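Local atomic coordinates of peroxide stress regulator PerR, FUR family (Streptococcus pyogenes, PDB entry 4LMY), a protein that probably represses peroxide stress genes by binding DNA as a dimeric, metal-dependent sensor of the FUR family. Residues Y13-E18 / H97-V102. Residues are numbered along the deposited sequence; the frame is centred on the assembly and turned at random.
Sequences YENVLE and HQHVNV. With ZN (zinc ion), chain E.
Asn15, on helix 12-22, and Gln98, at the start of strand 98-104, bring the two backbones closest, their CA atoms 5.9 Å apart, and the sparse, buried contact is closed by a zinc ion. His97 and His99 reach the metal through NE2, at 2.2 Å from His97 NE2 and 2.1 Å from His99 NE2. His97 CG lies between its backbone N and carbonyl carbon (chi1 65°), while His99 CG stands anti to its carbonyl carbon; from these different starts both rings bring NE2 to the same zinc. Asn15 extends its amide from the helix with CG anti to N (chi1 175°). As modelled, ND2 of Asn15 lies 2.2 Å from the zinc; amides normally bind metals through oxygen, so the assignment of its N and O is doubtful. The other amide end, modelled as OD1, sits over one face of the His97 ring near its rim, 3.1 Å from His97 NE2, with amide and ring planes 66° apart. At His99 the amide instead meets the ring edge, the metal-bound end lying near the ring plane. The zinc, rather than direct hydrogen bonding, thus couples the three side chains. His4, His6 and His19 complete the shell, His19 from the same helix as Asn15. This histidine-rich site, distinct from the Cys4 zinc site, joins helix 12-22 of the N-terminal, winged-helix DNA-binding part to strand 98-104 of the C-terminal dimerisation part, consistent with the regulatory metal site of FUR-family proteins.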
# COMPACT_ATOMS: atom_id res chain seq x y z
N TYR B 13 9.94 10.82 -3.55
CA TYR B 13 10.75 11.99 -3.90
C TYR B 13 12.18 11.88 -3.37
O TYR B 13 13.14 11.99 -4.13
CB TYR B 13 10.08 13.27 -3.39
CG TYR B 13 10.89 14.53 -3.58
CD1 TYR B 13 11.68 15.04 -2.55
CD2 TYR B 13 10.87 15.22 -4.78
CE1 TYR B 13 12.42 16.19 -2.72
CE2 TYR B 13 11.60 16.38 -4.96
CZ TYR B 13 12.38 16.86 -3.92
OH TYR B 13 13.12 18.01 -4.09
N GLU B 14 12.31 11.65 -2.07
CA GLU B 14 13.62 11.53 -1.44
C GLU B 14 14.40 10.33 -1.97
O GLU B 14 15.63 10.34 -2.00
CB GLU B 14 13.50 11.46 0.08
CG GLU B 14 12.96 12.74 0.73
CD GLU B 14 13.87 13.94 0.53
OE1 GLU B 14 15.07 13.76 0.22
OE2 GLU B 14 13.39 15.08 0.69
N ASN B 15 13.68 9.29 -2.40
CA ASN B 15 14.35 8.13 -2.98
C ASN B 15 15.02 8.47 -4.30
O ASN B 15 16.17 8.08 -4.53
CB ASN B 15 13.38 6.97 -3.18
CG ASN B 15 14.02 5.80 -3.89
OD1 ASN B 15 13.80 5.57 -5.08
ND2 ASN B 15 14.85 5.05 -3.17
N VAL B 16 14.31 9.19 -5.16
CA VAL B 16 14.87 9.60 -6.45
C VAL B 16 16.16 10.39 -6.24
O VAL B 16 17.18 10.11 -6.87
CB VAL B 16 13.88 10.44 -7.27
CG1 VAL B 16 14.54 10.95 -8.54
CG2 VAL B 16 12.65 9.62 -7.60
N LEU B 17 16.11 11.36 -5.34
CA LEU B 17 17.25 12.21 -5.06
C LEU B 17 18.43 11.40 -4.53
O LEU B 17 19.57 11.63 -4.93
CB LEU B 17 16.89 13.32 -4.07
CG LEU B 17 15.83 14.33 -4.53
CD1 LEU B 17 15.80 15.54 -3.60
CD2 LEU B 17 16.08 14.74 -5.97
N GLU B 18 18.15 10.45 -3.65
CA GLU B 18 19.20 9.59 -3.11
C GLU B 18 19.88 8.77 -4.20
O GLU B 18 21.11 8.70 -4.26
CB GLU B 18 18.64 8.67 -2.02
CG GLU B 18 19.66 7.69 -1.44
CD GLU B 18 20.78 8.38 -0.68
OE1 GLU B 18 21.84 7.75 -0.48
OE2 GLU B 18 20.61 9.55 -0.27
N HIS B 97 9.98 3.69 -6.83
CA HIS B 97 9.71 3.05 -5.55
C HIS B 97 10.02 3.96 -4.36
O HIS B 97 10.50 5.09 -4.52
CB HIS B 97 10.57 1.80 -5.43
CG HIS B 97 12.04 2.09 -5.37
ND1 HIS B 97 12.80 2.28 -6.51
CD2 HIS B 97 12.87 2.25 -4.32
CE1 HIS B 97 14.05 2.53 -6.15
NE2 HIS B 97 14.12 2.52 -4.83
N GLN B 98 9.75 3.46 -3.17
CA GLN B 98 10.14 4.14 -1.94
C GLN B 98 10.64 3.10 -0.95
O GLN B 98 10.63 1.90 -1.23
CB GLN B 98 8.95 4.91 -1.35
CG GLN B 98 7.87 4.00 -0.80
CD GLN B 98 6.84 4.75 0.01
OE1 GLN B 98 5.76 4.23 0.27
NE2 GLN B 98 7.17 5.96 0.43
N HIS B 99 11.06 3.56 0.22
CA HIS B 99 11.52 2.65 1.25
C HIS B 99 10.83 2.94 2.57
O HIS B 99 10.82 4.08 3.05
CB HIS B 99 13.04 2.73 1.40
CG HIS B 99 13.77 2.41 0.13
ND1 HIS B 99 14.29 1.16 -0.13
CD2 HIS B 99 14.03 3.16 -0.96
CE1 HIS B 99 14.86 1.17 -1.32
NE2 HIS B 99 14.71 2.37 -1.85
N VAL B 100 10.24 1.90 3.15
CA VAL B 100 9.38 2.02 4.32
C VAL B 100 9.96 1.25 5.50
O VAL B 100 10.47 0.14 5.33
CB VAL B 100 7.97 1.46 4.00
CG1 VAL B 100 7.04 1.58 5.20
CG2 VAL B 100 7.38 2.16 2.78
N ASN B 101 9.89 1.83 6.69
CA ASN B 101 10.35 1.15 7.89
C ASN B 101 9.35 0.14 8.43
O ASN B 101 8.14 0.33 8.33
CB ASN B 101 10.67 2.16 8.99
CG ASN B 101 11.99 2.86 8.77
OD1 ASN B 101 12.88 2.34 8.10
ND2 ASN B 101 12.14 4.04 9.36
N VAL B 102 9.87 -0.95 8.99
CA VAL B 102 9.05 -1.83 9.81
C VAL B 102 9.66 -1.86 11.20
O VAL B 102 10.86 -2.12 11.36
CB VAL B 102 8.89 -3.25 9.20
CG1 VAL B 102 10.23 -3.93 8.98
CG2 VAL B 102 7.98 -4.10 10.08
ZN ZN E . 15.80 3.10 -3.54